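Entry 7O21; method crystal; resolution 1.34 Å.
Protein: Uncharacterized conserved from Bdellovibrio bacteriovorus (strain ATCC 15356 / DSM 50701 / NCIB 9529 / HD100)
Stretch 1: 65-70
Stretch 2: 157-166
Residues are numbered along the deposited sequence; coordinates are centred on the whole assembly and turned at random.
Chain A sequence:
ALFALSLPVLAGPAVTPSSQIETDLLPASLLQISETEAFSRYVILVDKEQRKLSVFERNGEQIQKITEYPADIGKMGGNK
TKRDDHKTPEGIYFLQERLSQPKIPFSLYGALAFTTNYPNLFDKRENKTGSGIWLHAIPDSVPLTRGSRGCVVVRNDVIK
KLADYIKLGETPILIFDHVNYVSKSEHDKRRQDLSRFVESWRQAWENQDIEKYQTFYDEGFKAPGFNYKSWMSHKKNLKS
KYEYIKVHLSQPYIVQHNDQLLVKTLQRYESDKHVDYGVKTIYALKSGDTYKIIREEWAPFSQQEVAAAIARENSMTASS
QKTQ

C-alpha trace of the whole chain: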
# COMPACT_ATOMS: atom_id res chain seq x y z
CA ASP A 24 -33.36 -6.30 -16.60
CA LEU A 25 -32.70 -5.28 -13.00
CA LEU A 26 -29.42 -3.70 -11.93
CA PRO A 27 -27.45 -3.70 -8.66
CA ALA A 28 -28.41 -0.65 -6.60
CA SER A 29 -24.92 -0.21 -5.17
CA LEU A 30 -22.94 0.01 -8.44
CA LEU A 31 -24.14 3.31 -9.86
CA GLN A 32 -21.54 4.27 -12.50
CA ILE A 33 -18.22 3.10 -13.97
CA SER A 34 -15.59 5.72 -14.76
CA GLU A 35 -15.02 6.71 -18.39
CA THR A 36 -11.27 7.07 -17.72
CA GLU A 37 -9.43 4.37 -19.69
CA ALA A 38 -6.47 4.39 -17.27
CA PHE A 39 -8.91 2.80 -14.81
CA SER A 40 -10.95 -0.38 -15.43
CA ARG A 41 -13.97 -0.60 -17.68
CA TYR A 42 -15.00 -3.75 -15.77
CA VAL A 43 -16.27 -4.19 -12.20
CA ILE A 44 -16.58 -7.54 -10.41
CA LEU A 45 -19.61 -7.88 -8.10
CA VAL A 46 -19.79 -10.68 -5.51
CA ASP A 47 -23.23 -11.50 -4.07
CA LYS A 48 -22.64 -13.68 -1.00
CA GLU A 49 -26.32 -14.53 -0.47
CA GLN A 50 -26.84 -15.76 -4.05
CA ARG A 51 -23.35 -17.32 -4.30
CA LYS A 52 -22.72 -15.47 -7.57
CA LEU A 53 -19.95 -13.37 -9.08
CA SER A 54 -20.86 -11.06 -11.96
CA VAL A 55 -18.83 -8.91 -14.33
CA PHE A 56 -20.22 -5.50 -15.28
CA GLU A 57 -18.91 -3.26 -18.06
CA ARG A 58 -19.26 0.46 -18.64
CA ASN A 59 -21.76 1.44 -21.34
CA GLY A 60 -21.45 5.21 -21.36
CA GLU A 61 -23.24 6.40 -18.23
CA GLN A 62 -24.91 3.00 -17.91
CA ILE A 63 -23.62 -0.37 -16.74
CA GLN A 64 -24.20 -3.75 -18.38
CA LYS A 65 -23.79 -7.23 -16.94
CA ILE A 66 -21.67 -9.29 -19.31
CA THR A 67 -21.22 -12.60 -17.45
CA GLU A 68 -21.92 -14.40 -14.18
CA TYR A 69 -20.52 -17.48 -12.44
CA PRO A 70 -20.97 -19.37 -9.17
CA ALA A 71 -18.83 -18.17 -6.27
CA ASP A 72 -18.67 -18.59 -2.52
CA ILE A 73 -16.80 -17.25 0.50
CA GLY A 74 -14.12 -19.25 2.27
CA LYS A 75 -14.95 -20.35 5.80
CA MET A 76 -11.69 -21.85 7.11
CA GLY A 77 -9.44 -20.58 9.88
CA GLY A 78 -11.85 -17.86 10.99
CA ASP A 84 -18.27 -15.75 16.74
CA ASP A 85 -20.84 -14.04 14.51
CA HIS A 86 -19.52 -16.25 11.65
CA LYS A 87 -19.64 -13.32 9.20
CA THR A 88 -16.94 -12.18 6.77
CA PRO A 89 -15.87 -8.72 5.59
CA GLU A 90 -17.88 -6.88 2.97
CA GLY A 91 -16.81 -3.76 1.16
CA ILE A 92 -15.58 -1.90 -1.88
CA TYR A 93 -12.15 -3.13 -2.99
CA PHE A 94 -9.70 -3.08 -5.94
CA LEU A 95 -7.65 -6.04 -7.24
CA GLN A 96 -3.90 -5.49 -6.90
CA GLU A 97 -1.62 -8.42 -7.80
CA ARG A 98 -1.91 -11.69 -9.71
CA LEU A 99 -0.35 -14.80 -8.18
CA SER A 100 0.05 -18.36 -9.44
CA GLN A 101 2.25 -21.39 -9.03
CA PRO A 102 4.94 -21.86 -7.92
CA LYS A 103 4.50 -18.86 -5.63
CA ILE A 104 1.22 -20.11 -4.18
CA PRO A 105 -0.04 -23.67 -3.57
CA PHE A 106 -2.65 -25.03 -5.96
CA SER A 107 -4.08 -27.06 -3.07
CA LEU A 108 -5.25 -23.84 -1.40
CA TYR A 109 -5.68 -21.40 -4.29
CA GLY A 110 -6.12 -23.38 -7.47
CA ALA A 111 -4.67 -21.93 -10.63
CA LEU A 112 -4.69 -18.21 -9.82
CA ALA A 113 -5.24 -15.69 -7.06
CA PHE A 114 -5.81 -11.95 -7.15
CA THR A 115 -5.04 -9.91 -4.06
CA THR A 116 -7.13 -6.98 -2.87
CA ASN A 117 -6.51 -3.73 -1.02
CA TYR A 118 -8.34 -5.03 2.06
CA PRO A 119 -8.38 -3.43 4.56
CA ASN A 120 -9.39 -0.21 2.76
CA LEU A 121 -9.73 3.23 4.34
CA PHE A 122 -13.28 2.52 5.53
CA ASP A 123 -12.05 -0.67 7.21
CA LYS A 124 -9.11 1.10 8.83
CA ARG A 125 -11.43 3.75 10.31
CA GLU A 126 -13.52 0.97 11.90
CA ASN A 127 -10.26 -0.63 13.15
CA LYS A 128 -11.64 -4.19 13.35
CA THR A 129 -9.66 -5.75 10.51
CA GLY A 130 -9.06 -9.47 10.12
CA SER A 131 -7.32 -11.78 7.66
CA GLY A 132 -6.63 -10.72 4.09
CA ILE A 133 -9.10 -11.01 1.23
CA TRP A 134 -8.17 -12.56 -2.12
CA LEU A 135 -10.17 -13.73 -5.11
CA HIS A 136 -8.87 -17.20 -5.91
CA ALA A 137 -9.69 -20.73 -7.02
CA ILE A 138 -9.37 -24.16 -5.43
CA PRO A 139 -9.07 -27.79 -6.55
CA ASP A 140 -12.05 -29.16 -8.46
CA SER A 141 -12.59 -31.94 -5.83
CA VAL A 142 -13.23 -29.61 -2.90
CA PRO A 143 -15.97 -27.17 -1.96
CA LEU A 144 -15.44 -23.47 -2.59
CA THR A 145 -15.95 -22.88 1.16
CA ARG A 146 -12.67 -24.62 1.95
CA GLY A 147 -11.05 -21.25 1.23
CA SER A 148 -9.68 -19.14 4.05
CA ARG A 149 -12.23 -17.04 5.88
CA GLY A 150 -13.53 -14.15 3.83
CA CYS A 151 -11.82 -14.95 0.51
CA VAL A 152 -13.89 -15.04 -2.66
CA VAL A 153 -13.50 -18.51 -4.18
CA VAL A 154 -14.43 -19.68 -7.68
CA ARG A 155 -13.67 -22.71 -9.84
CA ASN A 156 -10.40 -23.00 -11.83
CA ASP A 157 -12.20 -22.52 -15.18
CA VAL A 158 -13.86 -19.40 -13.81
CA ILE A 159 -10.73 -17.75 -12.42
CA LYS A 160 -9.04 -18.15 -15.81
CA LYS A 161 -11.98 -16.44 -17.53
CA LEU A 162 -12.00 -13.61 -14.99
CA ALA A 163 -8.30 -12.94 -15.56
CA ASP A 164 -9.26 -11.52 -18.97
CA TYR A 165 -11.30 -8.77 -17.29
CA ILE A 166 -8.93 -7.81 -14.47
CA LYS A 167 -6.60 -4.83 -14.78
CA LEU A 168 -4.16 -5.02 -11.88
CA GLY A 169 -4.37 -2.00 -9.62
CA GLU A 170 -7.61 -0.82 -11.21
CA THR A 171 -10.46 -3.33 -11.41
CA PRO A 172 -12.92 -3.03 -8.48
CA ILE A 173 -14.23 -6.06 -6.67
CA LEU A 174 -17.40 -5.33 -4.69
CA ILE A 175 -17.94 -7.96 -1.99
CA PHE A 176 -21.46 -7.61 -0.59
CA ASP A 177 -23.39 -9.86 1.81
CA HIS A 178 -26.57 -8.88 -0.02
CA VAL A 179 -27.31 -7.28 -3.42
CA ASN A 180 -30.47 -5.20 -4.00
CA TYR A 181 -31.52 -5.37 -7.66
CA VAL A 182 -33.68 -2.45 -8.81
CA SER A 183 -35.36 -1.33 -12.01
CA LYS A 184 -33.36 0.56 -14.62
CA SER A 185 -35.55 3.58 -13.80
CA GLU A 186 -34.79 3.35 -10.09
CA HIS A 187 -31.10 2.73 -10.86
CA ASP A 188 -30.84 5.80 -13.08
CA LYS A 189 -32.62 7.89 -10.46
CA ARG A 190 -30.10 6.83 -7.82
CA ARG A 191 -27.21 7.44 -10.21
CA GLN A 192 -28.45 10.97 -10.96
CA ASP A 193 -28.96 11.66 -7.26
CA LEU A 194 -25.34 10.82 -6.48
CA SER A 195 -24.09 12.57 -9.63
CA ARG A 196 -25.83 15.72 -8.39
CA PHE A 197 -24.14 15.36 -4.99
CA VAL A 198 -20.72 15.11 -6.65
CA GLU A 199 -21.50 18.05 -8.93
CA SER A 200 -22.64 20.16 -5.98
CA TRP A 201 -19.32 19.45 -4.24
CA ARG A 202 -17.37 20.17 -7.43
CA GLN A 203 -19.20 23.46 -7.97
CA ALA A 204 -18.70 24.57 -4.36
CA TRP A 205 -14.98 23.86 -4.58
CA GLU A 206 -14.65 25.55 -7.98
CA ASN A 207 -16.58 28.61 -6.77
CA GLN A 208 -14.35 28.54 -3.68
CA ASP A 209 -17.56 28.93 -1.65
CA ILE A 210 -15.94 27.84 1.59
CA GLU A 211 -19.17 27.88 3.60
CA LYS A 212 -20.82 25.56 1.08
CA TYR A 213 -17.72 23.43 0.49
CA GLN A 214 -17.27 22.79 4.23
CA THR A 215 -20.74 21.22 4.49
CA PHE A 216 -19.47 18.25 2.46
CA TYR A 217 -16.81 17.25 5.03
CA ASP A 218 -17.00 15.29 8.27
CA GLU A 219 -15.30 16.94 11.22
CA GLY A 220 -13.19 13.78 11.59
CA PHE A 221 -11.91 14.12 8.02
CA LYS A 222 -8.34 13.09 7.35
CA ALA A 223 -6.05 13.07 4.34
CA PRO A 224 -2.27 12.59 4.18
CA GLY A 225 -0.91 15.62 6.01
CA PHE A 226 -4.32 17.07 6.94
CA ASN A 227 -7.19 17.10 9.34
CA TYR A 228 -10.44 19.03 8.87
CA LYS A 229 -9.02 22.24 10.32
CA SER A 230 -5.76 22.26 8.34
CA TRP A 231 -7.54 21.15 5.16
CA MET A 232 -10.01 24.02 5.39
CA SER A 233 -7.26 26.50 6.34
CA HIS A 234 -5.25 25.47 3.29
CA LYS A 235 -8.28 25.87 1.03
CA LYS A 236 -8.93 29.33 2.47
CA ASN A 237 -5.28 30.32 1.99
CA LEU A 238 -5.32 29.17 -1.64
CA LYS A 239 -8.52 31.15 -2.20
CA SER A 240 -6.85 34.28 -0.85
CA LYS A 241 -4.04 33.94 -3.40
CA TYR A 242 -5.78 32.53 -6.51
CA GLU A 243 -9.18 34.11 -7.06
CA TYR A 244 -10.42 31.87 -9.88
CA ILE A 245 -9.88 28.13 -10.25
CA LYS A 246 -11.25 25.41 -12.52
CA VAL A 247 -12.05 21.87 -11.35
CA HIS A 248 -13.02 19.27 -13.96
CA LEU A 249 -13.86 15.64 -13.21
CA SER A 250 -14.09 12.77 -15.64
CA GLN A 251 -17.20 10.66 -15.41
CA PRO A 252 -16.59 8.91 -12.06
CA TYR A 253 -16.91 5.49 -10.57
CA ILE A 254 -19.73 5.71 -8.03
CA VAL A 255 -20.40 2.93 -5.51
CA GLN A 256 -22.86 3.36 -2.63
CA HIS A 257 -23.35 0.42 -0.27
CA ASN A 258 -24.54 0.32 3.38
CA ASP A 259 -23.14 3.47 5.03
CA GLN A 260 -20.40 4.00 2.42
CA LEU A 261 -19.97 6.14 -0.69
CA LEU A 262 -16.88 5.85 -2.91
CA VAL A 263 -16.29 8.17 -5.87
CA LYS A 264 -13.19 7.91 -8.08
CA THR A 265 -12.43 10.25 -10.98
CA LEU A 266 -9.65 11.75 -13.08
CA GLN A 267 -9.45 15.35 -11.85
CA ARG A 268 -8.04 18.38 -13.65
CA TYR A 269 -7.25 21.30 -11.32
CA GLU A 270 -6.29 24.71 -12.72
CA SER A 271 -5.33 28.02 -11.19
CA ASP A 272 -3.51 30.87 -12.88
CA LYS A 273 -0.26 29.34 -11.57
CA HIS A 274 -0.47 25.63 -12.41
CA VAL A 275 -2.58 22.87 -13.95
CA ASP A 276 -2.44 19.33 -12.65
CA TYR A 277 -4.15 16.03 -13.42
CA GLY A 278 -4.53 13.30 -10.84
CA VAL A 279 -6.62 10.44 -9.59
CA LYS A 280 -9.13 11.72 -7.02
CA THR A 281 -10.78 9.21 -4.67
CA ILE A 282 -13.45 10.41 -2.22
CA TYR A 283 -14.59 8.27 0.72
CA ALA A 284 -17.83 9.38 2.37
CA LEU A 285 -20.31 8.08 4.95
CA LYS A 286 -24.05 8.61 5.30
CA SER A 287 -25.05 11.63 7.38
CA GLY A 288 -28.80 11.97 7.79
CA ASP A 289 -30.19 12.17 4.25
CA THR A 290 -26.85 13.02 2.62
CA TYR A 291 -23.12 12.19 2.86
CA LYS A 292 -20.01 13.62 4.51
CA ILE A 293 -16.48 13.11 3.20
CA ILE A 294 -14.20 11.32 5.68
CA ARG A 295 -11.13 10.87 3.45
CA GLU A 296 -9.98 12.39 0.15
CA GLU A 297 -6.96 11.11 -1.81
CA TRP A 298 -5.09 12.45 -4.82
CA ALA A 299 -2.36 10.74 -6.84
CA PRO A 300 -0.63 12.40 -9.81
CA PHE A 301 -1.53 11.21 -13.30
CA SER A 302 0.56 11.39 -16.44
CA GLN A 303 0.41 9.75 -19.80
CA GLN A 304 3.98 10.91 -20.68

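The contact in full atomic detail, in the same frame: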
# COMPACT_ATOMS: atom_id res chain seq x y z
N LYS A 65 -24.34 -5.97 -17.40
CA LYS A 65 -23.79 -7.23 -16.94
C LYS A 65 -23.40 -8.06 -18.15
O LYS A 65 -24.20 -8.24 -19.07
CB LYS A 65 -24.81 -8.00 -16.09
CG LYS A 65 -24.26 -9.27 -15.46
CD LYS A 65 -25.34 -10.06 -14.71
CE LYS A 65 -25.55 -9.52 -13.30
NZ LYS A 65 -26.52 -10.33 -12.49
N ILE A 66 -22.16 -8.54 -18.17
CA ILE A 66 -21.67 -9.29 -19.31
C ILE A 66 -21.54 -10.78 -19.03
O ILE A 66 -21.67 -11.58 -19.96
CB ILE A 66 -20.37 -8.73 -19.91
CG1 ILE A 66 -19.27 -8.75 -18.86
CG2 ILE A 66 -20.59 -7.32 -20.45
CD1 ILE A 66 -17.93 -8.27 -19.38
N THR A 67 -21.30 -11.18 -17.78
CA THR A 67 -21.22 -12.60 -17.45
C THR A 67 -21.44 -12.79 -15.95
O THR A 67 -21.48 -11.83 -15.18
CB THR A 67 -19.88 -13.20 -17.91
OG1 THR A 67 -19.97 -14.63 -17.91
CG2 THR A 67 -18.76 -12.75 -16.99
N GLU A 68 -21.60 -14.05 -15.55
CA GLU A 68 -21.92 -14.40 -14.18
C GLU A 68 -21.54 -15.86 -13.94
O GLU A 68 -21.75 -16.71 -14.82
CB GLU A 68 -23.43 -14.22 -13.93
CG GLU A 68 -23.86 -14.47 -12.50
CD GLU A 68 -25.26 -13.95 -12.25
OE1 GLU A 68 -25.50 -12.74 -12.46
OE2 GLU A 68 -26.12 -14.75 -11.85
N TYR A 69 -20.98 -16.14 -12.77
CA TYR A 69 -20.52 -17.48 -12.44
C TYR A 69 -20.84 -17.77 -10.97
O TYR A 69 -21.01 -16.84 -10.18
CB TYR A 69 -19.01 -17.57 -12.62
CG TYR A 69 -18.53 -17.17 -13.99
CD1 TYR A 69 -18.76 -17.99 -15.08
CD2 TYR A 69 -17.84 -15.98 -14.20
CE1 TYR A 69 -18.34 -17.64 -16.35
CE2 TYR A 69 -17.40 -15.62 -15.47
CZ TYR A 69 -17.65 -16.46 -16.53
OH TYR A 69 -17.24 -16.14 -17.80
N PRO A 70 -20.89 -19.04 -10.60
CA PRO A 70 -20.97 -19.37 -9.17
C PRO A 70 -19.72 -18.91 -8.42
O PRO A 70 -18.62 -18.88 -8.97
CB PRO A 70 -21.09 -20.89 -9.15
CG PRO A 70 -21.48 -21.28 -10.58
CD PRO A 70 -20.85 -20.24 -11.45
N ASP A 157 -11.79 -22.99 -13.84
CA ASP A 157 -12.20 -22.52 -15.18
C ASP A 157 -12.66 -21.07 -15.07
O ASP A 157 -12.36 -20.31 -15.93
CB ASP A 157 -13.21 -23.47 -15.83
CG ASP A 157 -14.59 -23.53 -15.18
OD1 ASP A 157 -14.67 -23.40 -14.01
OD2 ASP A 157 -15.53 -23.76 -15.90
N VAL A 158 -13.34 -20.75 -13.99
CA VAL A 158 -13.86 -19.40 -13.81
C VAL A 158 -12.73 -18.41 -13.58
O VAL A 158 -12.73 -17.32 -14.17
CB VAL A 158 -14.88 -19.39 -12.67
CG1 VAL A 158 -15.27 -17.96 -12.33
CG2 VAL A 158 -16.11 -20.20 -13.05
N ILE A 159 -11.76 -18.75 -12.73
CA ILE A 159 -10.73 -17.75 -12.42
C ILE A 159 -9.92 -17.42 -13.67
O ILE A 159 -9.48 -16.27 -13.85
CB ILE A 159 -9.84 -18.16 -11.22
CG1 ILE A 159 -9.11 -16.94 -10.66
CG2 ILE A 159 -8.82 -19.22 -11.63
CD1 ILE A 159 -9.98 -16.00 -9.83
N LYS A 160 -9.75 -18.40 -14.56
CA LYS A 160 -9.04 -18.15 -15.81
C LYS A 160 -9.84 -17.24 -16.74
O LYS A 160 -9.26 -16.41 -17.44
CB LYS A 160 -8.68 -19.47 -16.49
CG LYS A 160 -7.72 -20.32 -15.69
CD LYS A 160 -7.52 -21.70 -16.29
CE LYS A 160 -6.67 -22.55 -15.36
NZ LYS A 160 -6.62 -23.99 -15.77
N LYS A 161 -11.16 -17.38 -16.77
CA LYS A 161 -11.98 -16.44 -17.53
C LYS A 161 -11.91 -15.04 -16.94
O LYS A 161 -11.80 -14.05 -17.67
CB LYS A 161 -13.43 -16.91 -17.57
CG LYS A 161 -13.67 -18.23 -18.30
CD LYS A 161 -15.12 -18.69 -18.13
CE LYS A 161 -15.39 -20.00 -18.85
NZ LYS A 161 -16.74 -20.55 -18.51
N LEU A 162 -11.98 -14.93 -15.61
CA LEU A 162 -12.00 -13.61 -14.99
C LEU A 162 -10.69 -12.86 -15.22
O LEU A 162 -10.68 -11.63 -15.26
CB LEU A 162 -12.27 -13.73 -13.50
CG LEU A 162 -13.66 -14.25 -13.13
CD1 LEU A 162 -13.77 -14.42 -11.62
CD2 LEU A 162 -14.74 -13.29 -13.64
N ALA A 163 -9.59 -13.59 -15.36
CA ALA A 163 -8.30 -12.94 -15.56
C ALA A 163 -8.33 -12.02 -16.77
O ALA A 163 -7.64 -11.00 -16.79
CB ALA A 163 -7.19 -13.99 -15.69
N ASP A 164 -9.15 -12.35 -17.77
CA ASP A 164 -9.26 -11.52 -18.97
C ASP A 164 -9.89 -10.17 -18.69
O ASP A 164 -9.71 -9.24 -19.49
CB ASP A 164 -10.05 -12.26 -20.05
CG ASP A 164 -9.32 -13.47 -20.60
OD1 ASP A 164 -8.07 -13.51 -20.49
OD2 ASP A 164 -9.99 -14.38 -21.13
N TYR A 165 -10.62 -10.02 -17.59
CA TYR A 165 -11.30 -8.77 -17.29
C TYR A 165 -10.59 -7.94 -16.24
O TYR A 165 -11.04 -6.82 -15.95
CB TYR A 165 -12.73 -9.04 -16.81
CG TYR A 165 -13.62 -9.76 -17.79
CD1 TYR A 165 -14.17 -9.11 -18.88
CD2 TYR A 165 -13.93 -11.10 -17.59
CE1 TYR A 165 -15.00 -9.78 -19.77
CE2 TYR A 165 -14.76 -11.78 -18.47
CZ TYR A 165 -15.28 -11.11 -19.56
OH TYR A 165 -16.11 -11.79 -20.42
N ILE A 166 -9.52 -8.44 -15.64
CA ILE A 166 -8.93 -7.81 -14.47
C ILE A 166 -7.70 -7.02 -14.87
O ILE A 166 -6.74 -7.57 -15.42
CB ILE A 166 -8.61 -8.84 -13.38
CG1 ILE A 166 -9.91 -9.41 -12.80
CG2 ILE A 166 -7.76 -8.21 -12.28
CD1 ILE A 166 -9.68 -10.67 -11.99
O HOH W 1 -18.04 -18.13 -19.71

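The strand containing residues 65-70, which begins earlier in the chain, and the helix that begins before Asp 157 run nearly antiparallel, with 152° between their N-to-C directions and a closest axis approach of 9.8 Å. The backbones do not touch: the nearest CA atoms lie 7.1 Å apart at Tyr 69 and Val 158, and the separation widens to 10.6 Å between the CA atoms of Ile 66 and Tyr 165. Side chains bridge the gap, and 335 Å² is buried between the stretches, both sides summed.

Apolar packing carries most of the contact. Tyr 69 contributes the largest share, 106 Å²; its CA-to-CB bond points toward the helix, and chi1 of -55° (m) lays the ring alongside Val 158, Lys 161 and Leu 162, about one helical turn. Tyr 69 CD2 meets Val 158 CG1 at 3.7 Å, and Tyr 69 CE2 meets Leu 162 CD2 at 4.0 Å. Val 158 is short and branched, which suits the point where the backbones come nearest. Leu 162 starts sideways, yet its longer side chain brings its end nearer. Further along stretch 2, Tyr 165 (chi1 -60°, m) spans the wider gap with its long ring: its CE1 lies 3.3 Å from Ile 66 CD1, a tight approach made with Ile 66 extended at chi2 (177°, t). Thr 67 adds a looser methyl contact, CG2 to Tyr 165 CE2 at 4.4 Å.

The polar link between the stretches is water-mediated. Water 1 lies 2.9 Å from Tyr 69 OH and accepts a hydrogen bond from Lys 161 NZ at 3.0 Å. Lys 161, nearly fully extended beyond its m chi1, also brings CD within 3.3 Å of Tyr 69 OH, so its aliphatic portion packs by the phenol while its amine reaches the water.

Glu 68 points away, and its OE1 forms a salt bridge with Lys 65 NZ at 2.6 Å within the strand.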